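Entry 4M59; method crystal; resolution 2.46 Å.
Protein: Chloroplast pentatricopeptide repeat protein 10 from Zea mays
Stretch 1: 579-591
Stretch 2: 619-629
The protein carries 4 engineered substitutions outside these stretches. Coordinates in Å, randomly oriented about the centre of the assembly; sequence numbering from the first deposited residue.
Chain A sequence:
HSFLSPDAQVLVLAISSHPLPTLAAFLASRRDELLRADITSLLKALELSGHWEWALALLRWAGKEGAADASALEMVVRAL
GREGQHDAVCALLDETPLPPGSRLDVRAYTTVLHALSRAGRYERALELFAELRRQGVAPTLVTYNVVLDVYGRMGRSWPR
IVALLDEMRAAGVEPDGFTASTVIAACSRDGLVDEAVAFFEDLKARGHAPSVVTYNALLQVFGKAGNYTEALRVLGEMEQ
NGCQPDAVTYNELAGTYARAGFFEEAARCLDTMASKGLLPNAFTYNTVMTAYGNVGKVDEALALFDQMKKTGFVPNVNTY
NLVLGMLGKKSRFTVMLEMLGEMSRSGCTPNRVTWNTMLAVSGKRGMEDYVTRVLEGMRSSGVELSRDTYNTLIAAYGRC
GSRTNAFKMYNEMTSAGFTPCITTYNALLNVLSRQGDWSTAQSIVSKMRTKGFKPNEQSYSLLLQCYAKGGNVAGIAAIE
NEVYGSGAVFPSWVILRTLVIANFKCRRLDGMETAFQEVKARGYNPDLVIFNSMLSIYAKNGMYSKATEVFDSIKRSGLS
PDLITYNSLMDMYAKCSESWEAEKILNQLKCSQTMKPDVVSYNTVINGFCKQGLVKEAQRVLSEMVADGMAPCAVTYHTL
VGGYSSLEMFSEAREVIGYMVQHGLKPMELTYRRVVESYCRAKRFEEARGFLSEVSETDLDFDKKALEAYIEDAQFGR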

# COMPACT_ATOMS: atom_id res chain seq x y z
N SER A 579 -33.89 0.64 -22.78
CA SER A 579 -32.70 1.34 -23.17
C SER A 579 -32.86 2.83 -22.98
O SER A 579 -31.92 3.58 -23.13
CB SER A 579 -32.39 1.04 -24.62
OG SER A 579 -32.67 -0.31 -24.92
N TRP A 580 -34.06 3.25 -22.65
CA TRP A 580 -34.29 4.65 -22.41
C TRP A 580 -33.76 5.01 -21.05
O TRP A 580 -33.19 6.07 -20.85
CB TRP A 580 -35.77 4.95 -22.49
CG TRP A 580 -36.27 4.83 -23.86
CD1 TRP A 580 -36.83 3.73 -24.43
CD2 TRP A 580 -36.25 5.84 -24.86
NE1 TRP A 580 -37.17 4.01 -25.73
CE2 TRP A 580 -36.82 5.30 -26.01
CE3 TRP A 580 -35.81 7.17 -24.88
CZ2 TRP A 580 -36.97 6.04 -27.18
CZ3 TRP A 580 -35.95 7.89 -26.04
CH2 TRP A 580 -36.52 7.32 -27.18
N GLU A 581 -33.94 4.10 -20.11
CA GLU A 581 -33.43 4.27 -18.77
C GLU A 581 -31.92 4.22 -18.83
O GLU A 581 -31.24 4.72 -17.95
CB GLU A 581 -33.95 3.17 -17.86
CG GLU A 581 -33.67 3.39 -16.41
CD GLU A 581 -34.65 4.31 -15.77
OE1 GLU A 581 -35.72 4.54 -16.37
OE2 GLU A 581 -34.37 4.82 -14.66
N ALA A 582 -31.40 3.62 -19.89
CA ALA A 582 -29.97 3.50 -20.02
C ALA A 582 -29.35 4.84 -20.35
O ALA A 582 -28.22 5.11 -19.98
CB ALA A 582 -29.63 2.49 -21.08
N GLU A 583 -30.10 5.68 -21.04
CA GLU A 583 -29.58 6.97 -21.47
C GLU A 583 -29.66 7.99 -20.35
O GLU A 583 -28.85 8.91 -20.28
CB GLU A 583 -30.34 7.49 -22.68
CG GLU A 583 -29.74 8.73 -23.29
CD GLU A 583 -30.69 9.40 -24.23
OE1 GLU A 583 -30.21 10.13 -25.11
OE2 GLU A 583 -31.91 9.20 -24.09
N LYS A 584 -30.63 7.80 -19.47
CA LYS A 584 -30.79 8.66 -18.31
C LYS A 584 -29.52 8.63 -17.46
O LYS A 584 -29.14 9.64 -16.86
CB LYS A 584 -31.99 8.23 -17.47
CG LYS A 584 -33.16 9.20 -17.52
CD LYS A 584 -32.69 10.64 -17.40
CE LYS A 584 -33.44 11.54 -18.37
NZ LYS A 584 -34.17 12.63 -17.67
N ILE A 585 -28.87 7.47 -17.41
CA ILE A 585 -27.64 7.33 -16.66
C ILE A 585 -26.48 7.94 -17.42
O ILE A 585 -25.59 8.53 -16.83
CB ILE A 585 -27.36 5.87 -16.35
CG1 ILE A 585 -28.58 5.23 -15.69
CG2 ILE A 585 -26.18 5.73 -15.43
CD1 ILE A 585 -28.35 3.84 -15.23
N LEU A 586 -26.49 7.79 -18.73
CA LEU A 586 -25.46 8.40 -19.54
C LEU A 586 -25.55 9.89 -19.38
O LEU A 586 -24.56 10.59 -19.36
CB LEU A 586 -25.66 8.03 -21.00
CG LEU A 586 -24.64 8.64 -21.94
CD1 LEU A 586 -23.38 7.83 -21.92
CD2 LEU A 586 -25.21 8.71 -23.31
N ASN A 587 -26.77 10.38 -19.27
CA ASN A 587 -26.97 11.79 -19.03
C ASN A 587 -26.52 12.12 -17.63
O ASN A 587 -25.84 13.10 -17.39
CB ASN A 587 -28.44 12.13 -19.20
CG ASN A 587 -28.85 12.18 -20.64
OD1 ASN A 587 -28.02 12.36 -21.53
ND2 ASN A 587 -30.14 12.01 -20.89
N GLN A 588 -26.90 11.26 -16.70
CA GLN A 588 -26.57 11.45 -15.31
C GLN A 588 -25.08 11.45 -15.11
O GLN A 588 -24.57 12.03 -14.16
CB GLN A 588 -27.14 10.33 -14.48
CG GLN A 588 -28.50 10.60 -13.94
CD GLN A 588 -28.75 9.83 -12.68
OE1 GLN A 588 -28.41 8.65 -12.58
NE2 GLN A 588 -29.31 10.49 -11.68
N LEU A 589 -24.37 10.78 -16.00
CA LEU A 589 -22.94 10.69 -15.85
C LEU A 589 -22.29 11.82 -16.58
O LEU A 589 -21.11 12.08 -16.40
CB LEU A 589 -22.42 9.39 -16.41
CG LEU A 589 -22.76 8.16 -15.59
CD1 LEU A 589 -22.32 6.96 -16.37
CD2 LEU A 589 -22.06 8.21 -14.28
N LYS A 590 -23.08 12.53 -17.36
CA LYS A 590 -22.54 13.60 -18.14
C LYS A 590 -22.36 14.81 -17.25
O LYS A 590 -21.52 15.66 -17.47
CB LYS A 590 -23.48 13.90 -19.30
CG LYS A 590 -22.80 13.93 -20.62
CD LYS A 590 -23.74 14.36 -21.65
CE LYS A 590 -24.95 13.50 -21.62
NZ LYS A 590 -25.90 13.84 -22.69
N CYS A 591 -23.18 14.87 -16.20
CA CYS A 591 -23.13 15.97 -15.25
C CYS A 591 -22.64 15.49 -13.88
O CYS A 591 -22.67 16.24 -12.91
CB CYS A 591 -24.50 16.63 -15.11
SG CYS A 591 -25.89 15.54 -15.51
N GLN A 619 -28.98 7.04 -33.63
CA GLN A 619 -28.30 8.15 -34.27
C GLN A 619 -28.30 9.34 -33.34
O GLN A 619 -27.34 10.10 -33.32
CB GLN A 619 -28.97 8.53 -35.59
CG GLN A 619 -28.69 7.59 -36.73
CD GLN A 619 -27.22 7.46 -37.02
OE1 GLN A 619 -26.57 8.40 -37.47
NE2 GLN A 619 -26.67 6.29 -36.75
N ARG A 620 -29.38 9.51 -32.58
CA ARG A 620 -29.51 10.64 -31.67
C ARG A 620 -28.36 10.69 -30.67
O ARG A 620 -27.83 11.76 -30.37
CB ARG A 620 -30.85 10.58 -30.93
CG ARG A 620 -31.32 11.93 -30.41
CD ARG A 620 -32.36 11.76 -29.31
NE ARG A 620 -31.78 11.15 -28.12
CZ ARG A 620 -32.38 10.20 -27.41
NH1 ARG A 620 -33.57 9.74 -27.77
NH2 ARG A 620 -31.78 9.70 -26.33
N VAL A 621 -27.98 9.53 -30.16
CA VAL A 621 -26.91 9.42 -29.18
C VAL A 621 -25.58 9.68 -29.83
O VAL A 621 -24.77 10.43 -29.32
CB VAL A 621 -26.89 8.02 -28.58
CG1 VAL A 621 -25.84 7.93 -27.51
CG2 VAL A 621 -28.24 7.69 -28.02
N LEU A 622 -25.36 9.05 -30.98
CA LEU A 622 -24.11 9.19 -31.69
C LEU A 622 -23.86 10.64 -32.01
O LEU A 622 -22.73 11.10 -32.00
CB LEU A 622 -24.15 8.39 -32.98
CG LEU A 622 -23.15 8.83 -34.04
CD1 LEU A 622 -21.76 8.43 -33.64
CD2 LEU A 622 -23.52 8.24 -35.37
N SER A 623 -24.94 11.35 -32.30
CA SER A 623 -24.83 12.75 -32.67
C SER A 623 -24.10 13.50 -31.58
O SER A 623 -23.02 14.03 -31.79
CB SER A 623 -26.22 13.33 -32.86
OG SER A 623 -26.12 14.66 -33.31
N GLU A 624 -24.72 13.57 -30.41
CA GLU A 624 -24.17 14.30 -29.28
C GLU A 624 -22.79 13.78 -28.91
O GLU A 624 -21.92 14.54 -28.50
CB GLU A 624 -25.11 14.21 -28.08
CG GLU A 624 -26.54 14.63 -28.37
CD GLU A 624 -27.56 13.78 -27.64
OE1 GLU A 624 -28.77 13.94 -27.91
OE2 GLU A 624 -27.15 12.96 -26.79
N MET A 625 -22.60 12.48 -29.06
CA MET A 625 -21.34 11.88 -28.72
C MET A 625 -20.30 12.67 -29.43
O MET A 625 -19.37 13.12 -28.86
CB MET A 625 -21.35 10.46 -29.23
CG MET A 625 -20.18 9.68 -28.85
SD MET A 625 -20.13 8.18 -29.79
CE MET A 625 -19.05 7.24 -28.77
N VAL A 626 -20.51 12.88 -30.71
CA VAL A 626 -19.58 13.68 -31.46
C VAL A 626 -19.65 15.14 -31.02
O VAL A 626 -18.67 15.87 -31.11
CB VAL A 626 -19.82 13.56 -32.96
CG1 VAL A 626 -18.59 14.02 -33.70
CG2 VAL A 626 -20.10 12.13 -33.31
N ALA A 627 -20.80 15.56 -30.53
CA ALA A 627 -20.96 16.93 -30.09
C ALA A 627 -20.14 17.17 -28.84
O ALA A 627 -19.59 18.26 -28.65
CB ALA A 627 -22.40 17.25 -29.85
N ASP A 628 -20.00 16.14 -28.03
CA ASP A 628 -19.22 16.22 -26.81
C ASP A 628 -17.81 15.85 -27.12
O ASP A 628 -17.13 15.23 -26.33
CB ASP A 628 -19.74 15.24 -25.77
CG ASP A 628 -21.18 15.40 -25.50
OD1 ASP A 628 -21.75 16.39 -25.93
OD2 ASP A 628 -21.74 14.54 -24.84
N GLY A 629 -17.36 16.24 -28.29
CA GLY A 629 -16.08 15.76 -28.75
C GLY A 629 -16.25 14.29 -28.97
O GLY A 629 -16.96 13.89 -29.88

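Two helices, one through the middle of 579-591 and one that enters at Gln619 already helical and runs to Ala627, lie side by side in the same direction. Their axes differ by 10° and come no closer than 12.7 Å. That spacing is wide, so side chains make the contact. CA of Glu583 lies 8.5 Å from CA of Val621, and CA of Lys590 lies 9.6 Å from CA of Asp628. The second helix ends before Asp628, which leaves helical phi/psi, and Gly629 follows with positive phi.

The main polar contact is a salt bridge. Glu583 OE1 lies 2.0 Å from Arg620 NH2, which is unusually short for such a pair and suggests some coordinate error at 2.46 Å resolution. The carboxylate oxygen sits at the guanidinium edge, near its plane. Trp580 CZ3 also approaches that edge, 3.5 Å from Arg620 NH1. The indole meets this nitrogen obliquely.

The apolar part is small. Leu586 CD2 packs 4.3 Å from Val621 CG1, and both residues are buried.

Lys590 points toward the second stretch. Its NZ is 4.4 Å from Glu624 OE2, too far for a salt bridge though the charges are opposite. The same NZ donates a hydrogen bond to Asn587 OD1 at 2.8 Å, within its own helix. Lys590 CD lies 3.8 Å from Asp628 OD2, an oxygen hydrogen-bonded elsewhere in the structure. No hydrogen bonds cross between the stretches.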